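Local coordinates for CRISPR-associated protein CasA/Cse1 (Thermus thermophilus, PDB 4AN8) that is a subunit of the Cascade ribonucleoprotein complex and probably takes part in CRISPR adaptive immunity against viruses and plasmids, at residues P122-P130 / L149-A160. Numbering follows the deposited sequence.
With ACT (acetate ion), chain D.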
loop_
_atom_site.group_PDB
_atom_site.type_symbol
_atom_site.label_atom_id
_atom_site.label_comp_id
_atom_site.label_asym_id
_atom_site.label_seq_id
_atom_site.Cartn_x
_atom_site.Cartn_y
_atom_site.Cartn_z
ATOM N N PRO A 122 -22.947 -19.195 10.177
ATOM C CA PRO A 122 -21.693 -18.659 9.695
ATOM C C PRO A 122 -21.843 -17.675 8.569
ATOM O O PRO A 122 -22.898 -17.539 8.067
ATOM C CB PRO A 122 -20.986 -19.907 9.222
ATOM C CG PRO A 122 -22.018 -20.733 8.784
ATOM C CD PRO A 122 -23.202 -20.502 9.596
ATOM N N LEU A 123 -20.790 -16.965 8.222
ATOM C CA LEU A 123 -20.774 -16.086 7.074
ATOM C C LEU A 123 -19.990 -16.723 5.953
ATOM O O LEU A 123 -19.168 -17.535 6.181
ATOM C CB LEU A 123 -20.168 -14.739 7.417
ATOM C CG LEU A 123 -20.709 -13.889 8.545
ATOM C CD1 LEU A 123 -20.051 -12.583 8.585
ATOM C CD2 LEU A 123 -22.135 -13.719 8.417
ATOM N N PRO A 124 -20.309 -16.350 4.698
ATOM C CA PRO A 124 -19.555 -16.853 3.540
ATOM C C PRO A 124 -18.164 -16.270 3.581
ATOM O O PRO A 124 -18.029 -15.119 4.002
ATOM C CB PRO A 124 -20.290 -16.259 2.330
ATOM C CG PRO A 124 -21.512 -15.562 2.875
ATOM C CD PRO A 124 -21.307 -15.332 4.324
ATOM N N TRP A 125 -17.159 -17.034 3.157
ATOM C CA TRP A 125 -15.787 -16.545 3.157
ATOM C C TRP A 125 -15.650 -15.317 2.280
ATOM O O TRP A 125 -14.692 -14.559 2.419
ATOM C CB TRP A 125 -14.794 -17.631 2.730
ATOM C CG TRP A 125 -14.775 -17.948 1.265
ATOM C CD1 TRP A 125 -15.654 -18.739 0.587
ATOM C CD2 TRP A 125 -13.803 -17.513 0.307
ATOM N NE1 TRP A 125 -15.302 -18.817 -0.732
ATOM C CE2 TRP A 125 -14.167 -18.074 -0.937
ATOM C CE3 TRP A 125 -12.661 -16.702 0.378
ATOM C CZ2 TRP A 125 -13.430 -17.846 -2.115
ATOM C CZ3 TRP A 125 -11.915 -16.481 -0.794
ATOM C CH2 TRP A 125 -12.310 -17.048 -2.020
ATOM N N SER A 126 -16.616 -15.096 1.395
ATOM C CA SER A 126 -16.578 -13.924 0.520
ATOM C C SER A 126 -16.491 -12.600 1.293
ATOM O O SER A 126 -15.984 -11.614 0.771
ATOM C CB SER A 126 -17.794 -13.912 -0.399
ATOM O OG SER A 126 -18.983 -13.901 0.363
ATOM N N LYS A 127 -16.987 -12.586 2.534
ATOM C CA LYS A 127 -16.897 -11.416 3.412
ATOM C C LYS A 127 -15.429 -11.010 3.750
ATOM O O LYS A 127 -15.155 -9.876 4.159
ATOM C CB LYS A 127 -17.679 -11.683 4.696
ATOM C CG LYS A 127 -17.406 -10.691 5.819
ATOM C CD LYS A 127 -18.382 -9.507 5.796
ATOM C CE LYS A 127 -18.102 -8.517 6.927
ATOM N NZ LYS A 127 -19.296 -7.685 7.235
ATOM N N LEU A 128 -14.494 -11.946 3.595
ATOM C CA LEU A 128 -13.082 -11.656 3.814
ATOM C C LEU A 128 -12.502 -10.793 2.712
ATOM O O LEU A 128 -11.448 -10.175 2.889
ATOM C CB LEU A 128 -12.296 -12.953 3.867
ATOM C CG LEU A 128 -12.605 -13.871 5.055
ATOM C CD1 LEU A 128 -11.808 -15.161 4.911
ATOM C CD2 LEU A 128 -12.329 -13.173 6.394
ATOM N N LEU A 129 -13.190 -10.752 1.571
ATOM C CA LEU A 129 -12.666 -10.092 0.383
ATOM C C LEU A 129 -13.223 -8.686 0.208
ATOM O O LEU A 129 -14.354 -8.399 0.589
ATOM C CB LEU A 129 -12.985 -10.904 -0.874
ATOM C CG LEU A 129 -12.459 -12.323 -0.975
ATOM C CD1 LEU A 129 -13.058 -12.982 -2.189
ATOM C CD2 LEU A 129 -10.945 -12.328 -1.038
ATOM N N PRO A 130 -12.426 -7.801 -0.389
ATOM C CA PRO A 130 -12.892 -6.442 -0.679
ATOM C C PRO A 130 -14.068 -6.471 -1.648
ATOM O O PRO A 130 -14.007 -7.180 -2.650
ATOM C CB PRO A 130 -11.668 -5.786 -1.334
ATOM C CG PRO A 130 -10.867 -6.932 -1.864
ATOM C CD PRO A 130 -11.053 -8.030 -0.853
ATOM N N LEU A 149 -21.887 -19.347 -4.351
ATOM C CA LEU A 149 -20.672 -19.213 -3.547
ATOM C C LEU A 149 -19.742 -20.382 -3.763
ATOM O O LEU A 149 -20.063 -21.512 -3.414
ATOM C CB LEU A 149 -21.011 -19.107 -2.054
ATOM C CG LEU A 149 -19.810 -19.170 -1.099
ATOM C CD1 LEU A 149 -19.236 -17.800 -0.912
ATOM C CD2 LEU A 149 -20.230 -19.760 0.231
ATOM N N PRO A 150 -18.568 -20.101 -4.323
ATOM C CA PRO A 150 -17.571 -21.139 -4.615
ATOM C C PRO A 150 -16.799 -21.572 -3.365
ATOM O O PRO A 150 -16.697 -20.829 -2.397
ATOM C CB PRO A 150 -16.633 -20.435 -5.590
ATOM C CG PRO A 150 -16.657 -19.001 -5.134
ATOM C CD PRO A 150 -18.080 -18.748 -4.658
ATOM N N LYS A 151 -16.283 -22.785 -3.397
ATOM C CA LYS A 151 -15.400 -23.269 -2.368
ATOM C C LYS A 151 -13.978 -22.743 -2.623
ATOM O O LYS A 151 -13.400 -22.967 -3.684
ATOM C CB LYS A 151 -15.403 -24.791 -2.362
ATOM C CG LYS A 151 -14.733 -25.389 -1.156
ATOM C CD LYS A 151 -14.171 -26.791 -1.430
ATOM C CE LYS A 151 -15.200 -27.712 -2.058
ATOM N NZ LYS A 151 -14.589 -28.934 -2.666
ATOM N N ALA A 152 -13.418 -22.039 -1.647
ATOM C CA ALA A 152 -12.012 -21.658 -1.706
ATOM C C ALA A 152 -11.133 -22.863 -1.427
ATOM O O ALA A 152 -11.501 -23.735 -0.638
ATOM C CB ALA A 152 -11.728 -20.582 -0.688
ATOM N N THR A 153 -9.967 -22.910 -2.062
ATOM C CA THR A 153 -8.923 -23.825 -1.617
ATOM C C THR A 153 -8.353 -23.291 -0.315
ATOM O O THR A 153 -8.547 -22.129 0.010
ATOM C CB THR A 153 -7.745 -23.948 -2.618
ATOM O OG1 THR A 153 -7.145 -22.655 -2.795
ATOM C CG2 THR A 153 -8.207 -24.491 -3.965
ATOM N N TYR A 154 -7.641 -24.130 0.423
ATOM C CA TYR A 154 -6.988 -23.679 1.641
ATOM C C TYR A 154 -6.105 -22.464 1.367
ATOM O O TYR A 154 -6.116 -21.508 2.144
ATOM C CB TYR A 154 -6.176 -24.802 2.270
ATOM C CG TYR A 154 -7.023 -25.971 2.715
ATOM C CD1 TYR A 154 -8.299 -25.774 3.225
ATOM C CD2 TYR A 154 -6.553 -27.277 2.609
ATOM C CE1 TYR A 154 -9.081 -26.837 3.628
ATOM C CE2 TYR A 154 -7.326 -28.344 3.008
ATOM C CZ TYR A 154 -8.595 -28.119 3.520
ATOM O OH TYR A 154 -9.365 -29.184 3.929
ATOM N N ALA A 155 -5.360 -22.494 0.258
ATOM C CA ALA A 155 -4.436 -21.407 -0.060
ATOM C C ALA A 155 -5.207 -20.105 -0.240
ATOM O O ALA A 155 -4.798 -19.079 0.265
ATOM C CB ALA A 155 -3.574 -21.731 -1.313
ATOM N N GLN A 156 -6.340 -20.148 -0.933
ATOM C CA GLN A 156 -7.114 -18.929 -1.131
ATOM C C GLN A 156 -7.758 -18.440 0.174
ATOM O O GLN A 156 -7.872 -17.240 0.379
ATOM C CB GLN A 156 -8.194 -19.099 -2.191
ATOM C CG GLN A 156 -7.722 -19.607 -3.525
ATOM C CD GLN A 156 -8.885 -19.806 -4.481
ATOM O OE1 GLN A 156 -9.743 -20.642 -4.243
ATOM N NE2 GLN A 156 -8.941 -18.995 -5.545
ATOM N N ALA A 157 -8.188 -19.354 1.047
ATOM C CA ALA A 157 -8.767 -18.925 2.322
ATOM C C ALA A 157 -7.691 -18.309 3.208
ATOM O O ALA A 157 -7.917 -17.315 3.874
ATOM C CB ALA A 157 -9.468 -20.078 3.045
ATOM N N ALA A 158 -6.512 -18.897 3.206
ATOM C CA ALA A 158 -5.400 -18.330 3.972
ATOM C C ALA A 158 -5.112 -16.899 3.516
ATOM O O ALA A 158 -5.016 -15.980 4.342
ATOM C CB ALA A 158 -4.174 -19.199 3.833
ATOM N N ARG A 159 -5.022 -16.701 2.195
ATOM C CA ARG A 159 -4.749 -15.363 1.683
ATOM C C ARG A 159 -5.867 -14.350 1.972
ATOM O O ARG A 159 -5.593 -13.210 2.304
ATOM C CB ARG A 159 -4.380 -15.389 0.196
ATOM C CG ARG A 159 -3.097 -16.197 -0.061
ATOM C CD ARG A 159 -2.562 -16.007 -1.458
ATOM N NE ARG A 159 -3.495 -16.453 -2.486
ATOM C CZ ARG A 159 -3.469 -17.653 -3.066
ATOM N NH1 ARG A 159 -2.564 -18.545 -2.706
ATOM N NH2 ARG A 159 -4.359 -17.962 -4.003
ATOM N N ALA A 160 -7.116 -14.771 1.841
ATOM C CA ALA A 160 -8.233 -13.892 2.114
ATOM C C ALA A 160 -8.246 -13.521 3.613
ATOM O O ALA A 160 -8.509 -12.384 3.979
ATOM C CB ALA A 160 -9.518 -14.575 1.725
HETATM C C ACT D . -16.513 -5.221 9.287
HETATM O O ACT D . -15.282 -5.308 8.997
HETATM O OXT ACT D . -17.105 -6.307 9.554
HETATM C CH3 ACT D . -17.231 -3.891 9.305
#
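Trp-125 lays its indole against the segment 149-160 and carries most of this contact. The methyl of Ala-152 sits over one face, its CB 3.6 Å from the centroid of the six-membered ring of Trp-125 and 15° off the normal, a CH-pi contact for which so short a side chain is well suited. At the ring edge, Trp-125 NE1 donates to Pro-150 O at 3.0 Å, a nearly straight bond (161°) lying close to the indole plane but tilted from the carbonyl plane. With chi1 at 75°, CG stands between the backbone N and carbonyl carbon of Trp-125, turning the ring toward the loop that leads into helix 154-167. Farther round the edge, Trp-125 CZ3 meets Ala-160 CB at 4.0 Å. That same methyl packs against Leu-128 CB at 3.9 Å, where small and branched apolar groups fit the buried end; beside it the exposed Leu-129 adds CD2.

The other end is more open to solvent: few atoms meet where Leu-149 CD1 rests on Pro-124 CB at 3.7 Å. The contact ties strand 123-124 and its 3-10 turn to the start of helix 154-167, and the backbones of Trp-125 and Ala-152 both bond to strand 261-273. One polar bond within an otherwise apolar contact thus satisfies the indole N-H and, with the Ala-152 methyl over the face, probably limits how the ring can turn.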